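Local atomic coordinates of protein-glutaminase (Chryseobacterium proteolyticum, PDB entry 2ZK9), a protein that deamidates protein-bound glutamine, hydrolysing the side-chain amide to glutamate with release of ammonia. Residues 35-40 with 172-177; 43-48 with 161-166; 83-88 with 101-106; 70-75 with 124-129; 63-68 with 115-120. All blocks are in the same frame, centred on the assembly; numbering follows the deposited sequence.

The chain is followed here from the N terminus. Interaction 1 joins the loop before helix 42-55 to the C-terminal loop. It closes the widest loop, and all the other contacts nest inside it. Interaction 2 comes next, packing helix 42-55 on helix 157-165. Strand 61-66 then meets helix 114-120 in interaction 5, and strand 69-72 meets the loop around C126 in interaction 4. Both lie within the loop of interaction 2, and they cross, because their segments alternate along the chain. Interaction 3 is the innermost. It closes a hairpin within both of those loops. Its strand 82-91 lies beside strand 61-66 of interaction 5 in the same sheet.

Interaction 1: residues 35-40 with 172-177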
# COMPACT_ATOMS: atom_id res chain seq x y z
N PHE A 35 -0.63 -3.03 -8.27
CA PHE A 35 -1.74 -2.20 -7.80
C PHE A 35 -3.06 -2.58 -8.49
O PHE A 35 -4.12 -2.48 -7.87
CB PHE A 35 -1.47 -0.74 -8.08
CG PHE A 35 -0.30 -0.16 -7.32
CD1 PHE A 35 -0.26 -0.16 -5.93
CD2 PHE A 35 0.73 0.45 -8.00
CE1 PHE A 35 0.78 0.44 -5.25
CE2 PHE A 35 1.77 1.06 -7.32
CZ PHE A 35 1.80 1.04 -5.95
N ARG A 36 -2.99 -3.02 -9.74
CA ARG A 36 -4.19 -3.40 -10.48
C ARG A 36 -4.82 -4.70 -10.01
O ARG A 36 -5.89 -5.03 -10.54
CB ARG A 36 -3.83 -3.52 -11.97
CG ARG A 36 -2.83 -4.61 -12.30
CD ARG A 36 -2.46 -4.63 -13.74
NE ARG A 36 -1.54 -5.72 -14.03
CZ ARG A 36 -1.06 -6.04 -15.21
NH1 ARG A 36 -1.42 -5.31 -16.26
NH2 ARG A 36 -0.22 -7.03 -15.33
N TYR A 37 -4.19 -5.42 -9.10
CA TYR A 37 -4.70 -6.66 -8.55
C TYR A 37 -4.93 -6.49 -7.06
O TYR A 37 -4.08 -6.83 -6.25
CB TYR A 37 -3.70 -7.80 -8.81
CG TYR A 37 -4.22 -9.15 -8.36
CD1 TYR A 37 -5.37 -9.68 -8.86
CD2 TYR A 37 -3.48 -9.90 -7.44
CE1 TYR A 37 -5.82 -10.94 -8.44
CE2 TYR A 37 -3.94 -11.13 -7.04
CZ TYR A 37 -5.08 -11.67 -7.51
OH TYR A 37 -5.47 -12.93 -7.09
N PRO A 38 -6.10 -5.96 -6.68
CA PRO A 38 -6.34 -5.68 -5.27
C PRO A 38 -6.78 -6.85 -4.43
O PRO A 38 -7.01 -6.66 -3.23
CB PRO A 38 -7.42 -4.58 -5.30
CG PRO A 38 -8.18 -4.96 -6.53
CD PRO A 38 -7.11 -5.34 -7.55
N VAL A 39 -6.91 -8.04 -4.98
CA VAL A 39 -7.38 -9.18 -4.22
C VAL A 39 -6.50 -9.45 -3.00
O VAL A 39 -7.04 -9.76 -1.94
CB VAL A 39 -7.45 -10.42 -5.13
CG1 VAL A 39 -7.79 -11.69 -4.35
CG2 VAL A 39 -8.47 -10.25 -6.26
N ASP A 40 -5.18 -9.37 -3.16
CA ASP A 40 -4.30 -9.68 -2.07
C ASP A 40 -2.95 -9.07 -2.40
O ASP A 40 -2.78 -8.45 -3.42
CB ASP A 40 -4.24 -11.19 -1.84
CG ASP A 40 -4.02 -11.66 -0.42
OD1 ASP A 40 -4.55 -12.73 -0.07
OD2 ASP A 40 -3.28 -11.00 0.35
N CYS A 172 -10.38 -8.46 -9.92
CA CYS A 172 -10.86 -9.05 -8.70
C CYS A 172 -10.92 -10.57 -8.77
O CYS A 172 -11.51 -11.18 -7.89
CB CYS A 172 -12.21 -8.46 -8.30
SG CYS A 172 -12.18 -6.64 -8.21
N SER A 173 -10.31 -11.14 -9.78
CA SER A 173 -10.16 -12.57 -9.99
C SER A 173 -8.74 -12.82 -10.44
O SER A 173 -8.18 -12.00 -11.15
CB SER A 173 -11.16 -13.05 -11.03
OG SER A 173 -12.52 -12.85 -10.63
N PRO A 174 -8.12 -13.93 -10.09
CA PRO A 174 -8.68 -14.97 -9.22
C PRO A 174 -8.79 -14.54 -7.76
O PRO A 174 -8.02 -13.74 -7.27
CB PRO A 174 -7.68 -16.12 -9.37
CG PRO A 174 -6.39 -15.44 -9.64
CD PRO A 174 -6.77 -14.28 -10.53
N SER A 175 -9.81 -15.10 -7.09
CA SER A 175 -10.03 -14.86 -5.67
C SER A 175 -10.48 -16.19 -5.07
O SER A 175 -11.49 -16.72 -5.54
CB SER A 175 -11.00 -13.75 -5.36
OG SER A 175 -11.17 -13.63 -3.96
N PRO A 176 -9.77 -16.76 -4.09
CA PRO A 176 -8.53 -16.31 -3.49
C PRO A 176 -7.36 -16.17 -4.48
O PRO A 176 -7.37 -16.79 -5.56
CB PRO A 176 -8.18 -17.43 -2.49
CG PRO A 176 -9.41 -18.21 -2.22
CD PRO A 176 -10.34 -17.97 -3.40
N ALA A 177 -6.38 -15.38 -4.13
CA ALA A 177 -5.19 -15.27 -4.95
C ALA A 177 -4.44 -16.57 -4.96
O ALA A 177 -4.60 -17.42 -4.04
CB ALA A 177 -4.33 -14.17 -4.31
O HOH W 1 -6.59 -14.13 -1.56
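Two irregular loops meet at the protein surface here. One leads into helix 42-55, and the other belongs to the C-terminal tail after helix 157-165. The tail segment carries two cis peptide bonds, before P174 and before P176. Y37 and V39 are the main side chains on the first loop. The CG of Y37 is anti to its backbone N (chi1 -175°), so the ring meets the tail with its edge and hydroxyl end. Its hydroxyl donates a hydrogen bond to the backbone O of P174, with OH to O at 2.7 Å. The donor lies in the carbonyl plane, and the C=O...OH angle is 146°. The same ring end also meets A177, whose CB is 3.3 Å from Y37 OH. The carbonyl O atoms of S173 and P174 lie at the ring edge. The Y37 ring also packs edge-to-face with F166 of interaction 2. V39 spreads its two methyl groups over the tail. CG2 touches the backbone C of C172 at 3.5 Å. CG1, anti to the backbone N, lies 3.6 Å from P174 O. It also meets the side chain of S175. The tail is tied down further by the disulfide of C172 with C76. D40 is at the end of the contact, and the nearest atom of its side chain is about 4 Å from a bound sodium ion. Its CB packs on A177 CB at 3.9 Å. A water bridges the two residues: it donates to D40 OD1 at 2.9 Å and accepts from A177 N at 2.9 Å.

Interaction 2: residues 43-48 with 161-166; sequences YARAHK and CVLTKF
L163 has the largest share of this buried contact. Its two methyl groups part over the facing helix. CD1 lies against the aliphatic chain of K48, 3.7 Å from K48 CG, and also touches CB and CD of that lysine. CD2 reaches the other way. It is 4.2 Å from A44 CB and equally far from R45 CG. The L163 and R45 side chains cross at about a right angle. V162, one residue earlier, meets A44: its CG1 is 3.9 Å from A44 CB, so the alanine methyl touches both the valine and the leucine. The tip of Y43 comes in beside V162: Y43 OH is 3.9 Å from V162 CG1, and V162 CG2 lies at the ring edge. The CG of Y43 takes the crowded position between the backbone N and the carbonyl carbon, and from there the hydroxyl reaches V162. These side chains pack helix 42-55 against helix 157-165. The axes of the two segments pass 9.5 Å apart and cross at -119°, so the helices meet at a steep angle near A44 and V162. The contact between them is apolar. K48 bends at chi2 (70°), and this carries its chain over L163 before the charged end turns to polar partners. Its NZ is hydrogen-bonded to Q51 OE1 and N160 OD1. The Y43 ring also meets the ring of Y142, with the planes steeply inclined. On the second helix, C161 is linked by a disulfide to C183, near the C terminus.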
# COMPACT_ATOMS: atom_id res chain seq x y z
N TYR A 43 0.38 -6.10 1.58
CA TYR A 43 1.58 -6.01 2.42
C TYR A 43 2.79 -5.85 1.55
O TYR A 43 3.72 -5.09 1.88
CB TYR A 43 1.59 -7.24 3.35
CG TYR A 43 1.41 -8.55 2.63
CD1 TYR A 43 0.19 -9.14 2.41
CD2 TYR A 43 2.53 -9.20 2.11
CE1 TYR A 43 0.05 -10.35 1.72
CE2 TYR A 43 2.43 -10.38 1.45
CZ TYR A 43 1.19 -10.97 1.25
OH TYR A 43 1.13 -12.16 0.57
N ALA A 44 2.87 -6.62 0.46
CA ALA A 44 4.01 -6.55 -0.46
C ALA A 44 4.01 -5.24 -1.21
O ALA A 44 5.05 -4.61 -1.39
CB ALA A 44 3.97 -7.75 -1.39
N ARG A 45 2.83 -4.80 -1.68
CA ARG A 45 2.79 -3.51 -2.38
C ARG A 45 3.30 -2.39 -1.48
O ARG A 45 4.04 -1.52 -1.91
CB ARG A 45 1.41 -3.21 -2.92
CG ARG A 45 0.84 -4.24 -3.88
CD ARG A 45 -0.33 -3.74 -4.67
NE ARG A 45 -1.47 -3.23 -3.88
CZ ARG A 45 -2.41 -3.99 -3.36
NH1 ARG A 45 -2.43 -5.30 -3.48
NH2 ARG A 45 -3.39 -3.43 -2.63
N ALA A 46 2.87 -2.41 -0.21
CA ALA A 46 3.26 -1.34 0.73
C ALA A 46 4.74 -1.36 0.99
O ALA A 46 5.40 -0.32 1.06
CB ALA A 46 2.45 -1.44 2.01
N HIS A 47 5.32 -2.57 1.17
CA HIS A 47 6.74 -2.64 1.47
C HIS A 47 7.59 -2.23 0.26
O HIS A 47 8.67 -1.67 0.42
CB HIS A 47 7.09 -4.05 1.96
CG HIS A 47 8.04 -4.06 3.11
ND1 HIS A 47 7.84 -3.31 4.18
CD2 HIS A 47 9.15 -4.80 3.39
CE1 HIS A 47 8.73 -3.54 5.11
NE2 HIS A 47 9.56 -4.44 4.63
N LYS A 48 7.10 -2.50 -0.94
CA LYS A 48 7.78 -2.08 -2.16
C LYS A 48 7.71 -0.57 -2.33
O LYS A 48 8.69 0.07 -2.73
CB LYS A 48 7.24 -2.80 -3.37
CG LYS A 48 8.09 -2.71 -4.61
CD LYS A 48 9.40 -3.48 -4.52
CE LYS A 48 10.14 -3.51 -5.82
NZ LYS A 48 11.46 -4.14 -5.72
N CYS A 161 9.03 -11.67 -4.10
CA CYS A 161 8.50 -12.98 -4.51
C CYS A 161 7.01 -12.90 -4.73
O CYS A 161 6.47 -13.42 -5.75
CB CYS A 161 8.79 -14.03 -3.43
SG CYS A 161 8.63 -15.74 -4.00
N VAL A 162 6.28 -12.24 -3.82
CA VAL A 162 4.82 -12.13 -3.93
C VAL A 162 4.48 -11.27 -5.14
O VAL A 162 3.58 -11.62 -5.91
CB VAL A 162 4.23 -11.61 -2.63
CG1 VAL A 162 2.79 -11.20 -2.80
CG2 VAL A 162 4.40 -12.64 -1.53
N LEU A 163 5.14 -10.13 -5.29
CA LEU A 163 4.85 -9.29 -6.46
C LEU A 163 5.07 -10.07 -7.76
O LEU A 163 4.26 -9.95 -8.69
CB LEU A 163 5.69 -8.03 -6.45
CG LEU A 163 5.40 -7.02 -5.32
CD1 LEU A 163 6.41 -5.89 -5.40
CD2 LEU A 163 3.97 -6.52 -5.39
N THR A 164 6.12 -10.86 -7.85
CA THR A 164 6.35 -11.64 -9.04
C THR A 164 5.25 -12.66 -9.26
O THR A 164 4.74 -12.81 -10.38
CB THR A 164 7.74 -12.29 -9.00
OG1 THR A 164 8.70 -11.24 -9.02
CG2 THR A 164 7.97 -13.19 -10.17
N LYS A 165 4.81 -13.32 -8.19
CA LYS A 165 3.71 -14.28 -8.34
C LYS A 165 2.44 -13.65 -8.84
O LYS A 165 1.66 -14.30 -9.58
CB LYS A 165 3.49 -14.98 -7.01
CG LYS A 165 4.38 -16.20 -6.90
CD LYS A 165 4.14 -16.97 -5.60
CE LYS A 165 5.19 -18.06 -5.47
NZ LYS A 165 5.02 -19.08 -6.55
N PHE A 166 2.17 -12.41 -8.50
CA PHE A 166 0.96 -11.72 -8.90
C PHE A 166 1.11 -10.85 -10.13
O PHE A 166 0.15 -10.16 -10.54
CB PHE A 166 0.38 -10.90 -7.74
CG PHE A 166 -0.02 -11.68 -6.51
CD1 PHE A 166 -0.20 -13.06 -6.48
CD2 PHE A 166 -0.30 -10.99 -5.33
CE1 PHE A 166 -0.61 -13.70 -5.32
CE2 PHE A 166 -0.69 -11.63 -4.20
CZ PHE A 166 -0.83 -12.99 -4.18

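Interaction 3: residues 83-88 with 101-106; sequences HVAILV and IIDPSL
This is the core of a beta hairpin made by strands 82-91 and 97-102, together with the turn that follows. In the backbone, I86 and I102 form an antiparallel hydrogen-bonded pair. I102 N donates to I86 O at 3.0 Å, and the CA-H of I101 approaches the same oxygen. L87 and I101 are the adjoining non-hydrogen-bonded pair. The apolar contacts follow this register. I86 CG1 lies 3.9 Å from I102 CB, and L87 CD1 lies 3.8 Å from I101 CD1. A85 CB packs on D103 CB at 3.7 Å. The polar contacts centre on D103. H83 and D103 meet tip to tip, and NE2 donates to the syn lone pair of OD2 at 2.8 Å (N-H...O angle 155°). The pair is consistent with the histidine-Asp/Asn pairing of the papain-like clan to which the family belongs. OD1 makes an Asx turn: S105 N meets it from above the carboxylate plane at 3.0 Å. S105 OG donates to the syn lone pair of D103 OD1 at 2.7 Å. An alanine at D103 would remove both oxygens and would probably leave the H83 ring and the turn less firmly held. W117 NE1 also donates to D103 OD2.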
# COMPACT_ATOMS: atom_id res chain seq x y z
N HIS A 83 -6.24 -4.11 5.43
CA HIS A 83 -5.52 -3.51 4.34
C HIS A 83 -4.38 -2.68 4.94
O HIS A 83 -4.40 -2.31 6.12
CB HIS A 83 -6.47 -2.66 3.47
CG HIS A 83 -5.82 -2.13 2.20
ND1 HIS A 83 -4.98 -2.89 1.45
CD2 HIS A 83 -5.92 -0.92 1.64
CE1 HIS A 83 -4.59 -2.16 0.44
NE2 HIS A 83 -5.15 -0.92 0.50
N VAL A 84 -3.38 -2.37 4.14
CA VAL A 84 -2.23 -1.61 4.56
C VAL A 84 -1.76 -0.75 3.39
O VAL A 84 -1.84 -1.17 2.23
CB VAL A 84 -1.10 -2.53 5.09
CG1 VAL A 84 -0.64 -3.56 4.08
CG2 VAL A 84 0.07 -1.73 5.61
N ALA A 85 -1.23 0.42 3.71
CA ALA A 85 -0.55 1.27 2.78
C ALA A 85 0.48 2.10 3.54
O ALA A 85 0.62 2.00 4.75
CB ALA A 85 -1.53 2.13 1.99
N ILE A 86 1.26 2.89 2.79
CA ILE A 86 2.26 3.75 3.43
C ILE A 86 1.65 5.07 3.80
O ILE A 86 0.84 5.65 3.06
CB ILE A 86 3.53 3.91 2.54
CG1 ILE A 86 3.29 4.58 1.20
CG2 ILE A 86 4.24 2.58 2.42
CD1 ILE A 86 4.55 5.06 0.54
N LEU A 87 2.05 5.56 4.98
CA LEU A 87 1.60 6.80 5.57
C LEU A 87 2.83 7.72 5.66
O LEU A 87 3.73 7.47 6.47
CB LEU A 87 0.97 6.55 6.94
CG LEU A 87 0.44 7.78 7.65
CD1 LEU A 87 -0.78 8.34 6.94
CD2 LEU A 87 0.15 7.47 9.10
N VAL A 88 2.90 8.70 4.76
CA VAL A 88 4.06 9.54 4.55
C VAL A 88 3.87 10.88 5.25
O VAL A 88 2.84 11.49 5.21
CB VAL A 88 4.24 9.75 3.04
CG1 VAL A 88 5.54 10.51 2.71
CG2 VAL A 88 4.25 8.40 2.33
N ILE A 101 -1.66 9.13 3.03
CA ILE A 101 -1.50 7.81 2.49
C ILE A 101 -1.15 7.87 1.02
O ILE A 101 -1.69 8.69 0.27
CB ILE A 101 -2.82 7.01 2.65
CG1 ILE A 101 -3.16 6.76 4.11
CG2 ILE A 101 -2.80 5.73 1.84
CD1 ILE A 101 -2.34 5.66 4.81
N ILE A 102 -0.22 6.99 0.60
CA ILE A 102 -0.02 6.69 -0.81
C ILE A 102 -0.49 5.28 -1.03
O ILE A 102 0.02 4.33 -0.42
CB ILE A 102 1.42 6.92 -1.27
CG1 ILE A 102 1.76 8.43 -1.16
CG2 ILE A 102 1.60 6.40 -2.66
CD1 ILE A 102 3.19 8.80 -1.52
N ASP A 103 -1.51 5.11 -1.88
CA ASP A 103 -2.01 3.80 -2.19
C ASP A 103 -2.68 3.82 -3.58
O ASP A 103 -3.89 3.95 -3.70
CB ASP A 103 -3.05 3.30 -1.19
CG ASP A 103 -3.54 1.91 -1.48
OD1 ASP A 103 -3.05 1.29 -2.48
OD2 ASP A 103 -4.39 1.43 -0.73
N PRO A 104 -1.89 3.65 -4.62
CA PRO A 104 -2.45 3.60 -5.99
C PRO A 104 -3.37 2.47 -6.28
O PRO A 104 -3.99 2.48 -7.35
CB PRO A 104 -1.17 3.56 -6.86
CG PRO A 104 -0.12 4.23 -6.06
CD PRO A 104 -0.41 3.72 -4.66
N SER A 105 -3.50 1.47 -5.43
CA SER A 105 -4.54 0.45 -5.63
C SER A 105 -5.95 1.00 -5.41
O SER A 105 -6.88 0.43 -5.92
CB SER A 105 -4.30 -0.83 -4.83
OG SER A 105 -4.54 -0.71 -3.42
N LEU A 106 -6.06 2.08 -4.65
CA LEU A 106 -7.34 2.73 -4.35
C LEU A 106 -7.41 4.16 -4.87
O LEU A 106 -8.52 4.63 -5.11
CB LEU A 106 -7.64 2.67 -2.86
CG LEU A 106 -7.84 1.26 -2.30
CD1 LEU A 106 -8.04 1.34 -0.79
CD2 LEU A 106 -8.99 0.55 -2.96

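Interaction 4: residues 70-75 with 124-129; sequences KASTGT and TSCGSA
K70 NZ is gripped by two backbone carbonyls of the facing loop. It donates to S128 O at 2.7 Å and to C126 O at 3.0 Å. Each bond lies in its carbonyl plane, on a lone pair. The lysine gets there by bending twice, at chi2 (-67°) and chi4 (60°), so that its tip folds into the turn around G127. G127 has a positive phi (95°), and a side chain here would press on K70 NZ. The aliphatic part of the lysine is packed as well. K70 CG meets A129 CB at 3.6 Å, and K70 CB meets C126 CB at 3.8 Å. An alanine at K70 would lose both hydrogen bonds and the CG contact with A129, and would probably leave the 126-129 turn less well held. Further along, C126 SG rests 3.8 Å from S72 CB and 3.6 Å from A71 O. S72 then closes an ST turn, with OG accepting from G74 N at 3.0 Å. The contact lies at the surface, about 18 Å from the centre of the chain to its own centre. The disulfide of C126 with C77 fixes the loop to strand 77-80, the antiparallel partner of strand 69-72. K70 also makes backbone hydrogen bonds to C121 and N123, in the stretch that joins helix 114-120 to strand 130-138.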
# COMPACT_ATOMS: atom_id res chain seq x y z
N LYS A 70 -14.29 -3.66 2.33
CA LYS A 70 -14.78 -3.79 0.97
C LYS A 70 -14.20 -2.65 0.15
O LYS A 70 -14.26 -1.51 0.59
CB LYS A 70 -16.32 -3.67 0.95
CG LYS A 70 -17.11 -4.64 1.75
CD LYS A 70 -17.05 -6.02 1.26
CE LYS A 70 -17.98 -7.01 2.02
NZ LYS A 70 -19.43 -6.57 1.90
N ALA A 71 -13.72 -2.95 -1.06
CA ALA A 71 -13.17 -1.93 -1.93
C ALA A 71 -13.54 -2.23 -3.36
O ALA A 71 -13.68 -3.38 -3.77
CB ALA A 71 -11.67 -1.84 -1.78
N SER A 72 -13.66 -1.18 -4.15
CA SER A 72 -13.96 -1.29 -5.58
C SER A 72 -12.85 -0.70 -6.46
O SER A 72 -12.27 0.29 -6.09
CB SER A 72 -15.22 -0.51 -5.84
OG SER A 72 -15.54 -0.63 -7.26
N THR A 73 -12.65 -1.34 -7.60
CA THR A 73 -11.75 -0.77 -8.57
C THR A 73 -12.46 0.17 -9.54
O THR A 73 -11.79 0.73 -10.43
CB THR A 73 -11.13 -1.91 -9.39
OG1 THR A 73 -12.20 -2.54 -10.13
CG2 THR A 73 -10.43 -2.95 -8.51
N GLY A 74 -13.79 0.22 -9.50
CA GLY A 74 -14.52 0.84 -10.58
C GLY A 74 -15.15 -0.15 -11.54
O GLY A 74 -16.09 0.16 -12.24
N THR A 75 -14.74 -1.41 -11.54
CA THR A 75 -15.56 -2.42 -12.25
C THR A 75 -15.77 -3.67 -11.40
O THR A 75 -16.68 -4.45 -11.72
CB THR A 75 -14.89 -2.79 -13.58
OG1 THR A 75 -15.79 -3.66 -14.24
CG2 THR A 75 -13.59 -3.51 -13.26
N THR A 124 -19.40 0.86 0.37
CA THR A 124 -20.68 0.16 0.36
C THR A 124 -21.28 -0.07 -1.00
O THR A 124 -22.26 -0.80 -1.11
CB THR A 124 -21.66 0.92 1.26
OG1 THR A 124 -21.80 2.27 0.80
CG2 THR A 124 -21.20 0.90 2.72
N SER A 125 -20.65 0.39 -2.09
CA SER A 125 -21.00 -0.13 -3.41
C SER A 125 -20.61 -1.62 -3.54
O SER A 125 -20.97 -2.28 -4.52
CB SER A 125 -20.45 0.71 -4.54
OG SER A 125 -19.04 0.62 -4.65
N CYS A 126 -19.90 -2.14 -2.55
CA CYS A 126 -19.52 -3.55 -2.50
C CYS A 126 -20.20 -4.23 -1.33
O CYS A 126 -19.68 -5.26 -0.84
CB CYS A 126 -17.98 -3.70 -2.46
SG CYS A 126 -17.30 -3.08 -4.05
N GLY A 127 -21.27 -3.67 -0.79
CA GLY A 127 -22.02 -4.25 0.29
C GLY A 127 -21.63 -3.74 1.65
O GLY A 127 -20.90 -2.77 1.80
N SER A 128 -22.17 -4.41 2.69
CA SER A 128 -21.93 -3.93 4.04
C SER A 128 -20.44 -3.91 4.35
O SER A 128 -19.70 -4.78 3.93
CB SER A 128 -22.60 -4.88 5.03
OG SER A 128 -24.02 -4.93 4.81
N ALA A 129 -20.02 -2.94 5.14
CA ALA A 129 -18.61 -2.76 5.39
C ALA A 129 -18.42 -1.94 6.66
O ALA A 129 -19.20 -1.05 6.93
CB ALA A 129 -17.95 -2.08 4.21

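Interaction 5: residues 63-68 with 115-120; sequences QFVYGN and TAWRNA
Helix 114-120 packs on the central sheet here, against its strand 61-66. The axes of the two segments pass 9.9 Å apart and cross at -36°. Q63, W117 and R118 bury the most surface. Q63 has its CG anti to the backbone N and an extended chain, so its amide reaches the helix. Its OE1 accepts from R118 NH1 at 2.8 Å, with an N-H...O angle of 161°. The oxygen lies in the guanidinium plane, but NH1 sits 30° above the amide plane and not on a lone pair. Further polar partners fix both groups. Q63 NE2 donates to N136 OD1 and D114 OD1, and R118 NH1 has a salt bridge with D114. The guanidinium also makes a cation-pi contact with Y134. W117 slides past Q63 in the opposite direction, and the amide and ring planes are well apart. W117 CZ3 lies 3.4 Å from Q63 OE1, and CH2 lies 3.3 Å from Q63 O. V65 gives one methyl to each helix side chain. Its CG2 is 4.0 Å from R118 CD, and its CG1 is 3.7 Å from W117 CH2.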
# COMPACT_ATOMS: atom_id res chain seq x y z
N GLN A 63 0.05 2.36 7.72
CA GLN A 63 -1.22 2.30 8.43
C GLN A 63 -1.90 0.98 8.03
O GLN A 63 -2.04 0.68 6.85
CB GLN A 63 -2.15 3.47 8.13
CG GLN A 63 -3.39 3.46 9.01
CD GLN A 63 -4.20 4.73 8.97
OE1 GLN A 63 -5.30 4.77 8.41
NE2 GLN A 63 -3.65 5.82 9.51
N PHE A 64 -2.30 0.23 9.06
CA PHE A 64 -3.09 -0.97 8.93
C PHE A 64 -4.51 -0.67 9.32
O PHE A 64 -4.73 -0.06 10.36
CB PHE A 64 -2.55 -2.09 9.81
CG PHE A 64 -1.19 -2.60 9.39
CD1 PHE A 64 -1.06 -3.70 8.56
CD2 PHE A 64 -0.02 -1.99 9.82
CE1 PHE A 64 0.16 -4.16 8.13
CE2 PHE A 64 1.22 -2.43 9.40
CZ PHE A 64 1.33 -3.54 8.55
N VAL A 65 -5.48 -1.13 8.53
CA VAL A 65 -6.89 -1.00 8.88
C VAL A 65 -7.49 -2.39 8.86
O VAL A 65 -7.12 -3.20 8.01
CB VAL A 65 -7.60 0.01 7.92
CG1 VAL A 65 -7.52 -0.37 6.47
CG2 VAL A 65 -9.05 0.19 8.34
N TYR A 66 -8.39 -2.67 9.77
CA TYR A 66 -8.94 -3.97 9.99
C TYR A 66 -10.47 -3.91 10.06
O TYR A 66 -10.99 -2.92 10.54
CB TYR A 66 -8.46 -4.56 11.33
CG TYR A 66 -6.96 -4.54 11.52
CD1 TYR A 66 -6.17 -5.60 11.17
CD2 TYR A 66 -6.35 -3.42 12.06
CE1 TYR A 66 -4.78 -5.57 11.34
CE2 TYR A 66 -4.99 -3.39 12.23
CZ TYR A 66 -4.20 -4.46 11.87
OH TYR A 66 -2.84 -4.37 12.11
N GLY A 67 -11.15 -4.95 9.57
CA GLY A 67 -12.59 -4.96 9.69
C GLY A 67 -13.24 -5.83 8.69
O GLY A 67 -12.62 -6.71 8.12
N ASN A 68 -14.51 -5.54 8.46
CA ASN A 68 -15.28 -6.11 7.36
C ASN A 68 -15.07 -5.16 6.18
O ASN A 68 -15.88 -4.27 5.93
CB ASN A 68 -16.75 -6.20 7.74
CG ASN A 68 -17.61 -6.73 6.62
OD1 ASN A 68 -17.13 -7.46 5.75
ND2 ASN A 68 -18.86 -6.35 6.60
N THR A 115 -8.10 9.41 6.51
CA THR A 115 -9.54 9.23 6.67
C THR A 115 -10.19 8.94 5.33
O THR A 115 -11.05 8.04 5.29
CB THR A 115 -10.17 10.46 7.32
OG1 THR A 115 -9.72 11.58 6.53
CG2 THR A 115 -9.69 10.65 8.74
N ALA A 116 -9.78 9.58 4.24
CA ALA A 116 -10.34 9.21 2.93
C ALA A 116 -9.97 7.80 2.55
O ALA A 116 -10.78 7.03 1.99
CB ALA A 116 -9.83 10.19 1.89
N TRP A 117 -8.75 7.41 2.86
CA TRP A 117 -8.27 6.07 2.56
C TRP A 117 -9.07 4.99 3.29
O TRP A 117 -9.51 4.01 2.68
CB TRP A 117 -6.79 5.99 2.85
CG TRP A 117 -6.18 4.65 2.60
CD1 TRP A 117 -5.91 4.06 1.40
CD2 TRP A 117 -5.74 3.75 3.61
NE1 TRP A 117 -5.32 2.84 1.60
CE2 TRP A 117 -5.20 2.60 2.95
CE3 TRP A 117 -5.72 3.76 5.00
CZ2 TRP A 117 -4.67 1.54 3.64
CZ3 TRP A 117 -5.21 2.70 5.69
CH2 TRP A 117 -4.68 1.58 5.03
N ARG A 118 -9.20 5.16 4.60
CA ARG A 118 -9.96 4.14 5.34
C ARG A 118 -11.39 4.05 4.84
O ARG A 118 -11.98 2.98 4.77
CB ARG A 118 -9.93 4.42 6.83
CG ARG A 118 -8.53 4.20 7.44
CD ARG A 118 -8.57 4.12 8.97
NE ARG A 118 -9.15 5.30 9.61
CZ ARG A 118 -8.46 6.39 9.87
NH1 ARG A 118 -7.19 6.52 9.58
NH2 ARG A 118 -9.11 7.42 10.46
N ASN A 119 -11.98 5.22 4.48
CA ASN A 119 -13.36 5.16 3.95
C ASN A 119 -13.43 4.39 2.63
O ASN A 119 -14.45 3.71 2.42
CB ASN A 119 -13.86 6.60 3.83
CG ASN A 119 -15.30 6.63 3.37
OD1 ASN A 119 -15.54 7.04 2.23
ND2 ASN A 119 -16.23 6.20 4.17
N ALA A 120 -12.39 4.43 1.78
CA ALA A 120 -12.37 3.63 0.58
C ALA A 120 -12.23 2.16 0.85
O ALA A 120 -12.47 1.35 -0.06
CB ALA A 120 -11.27 4.10 -0.35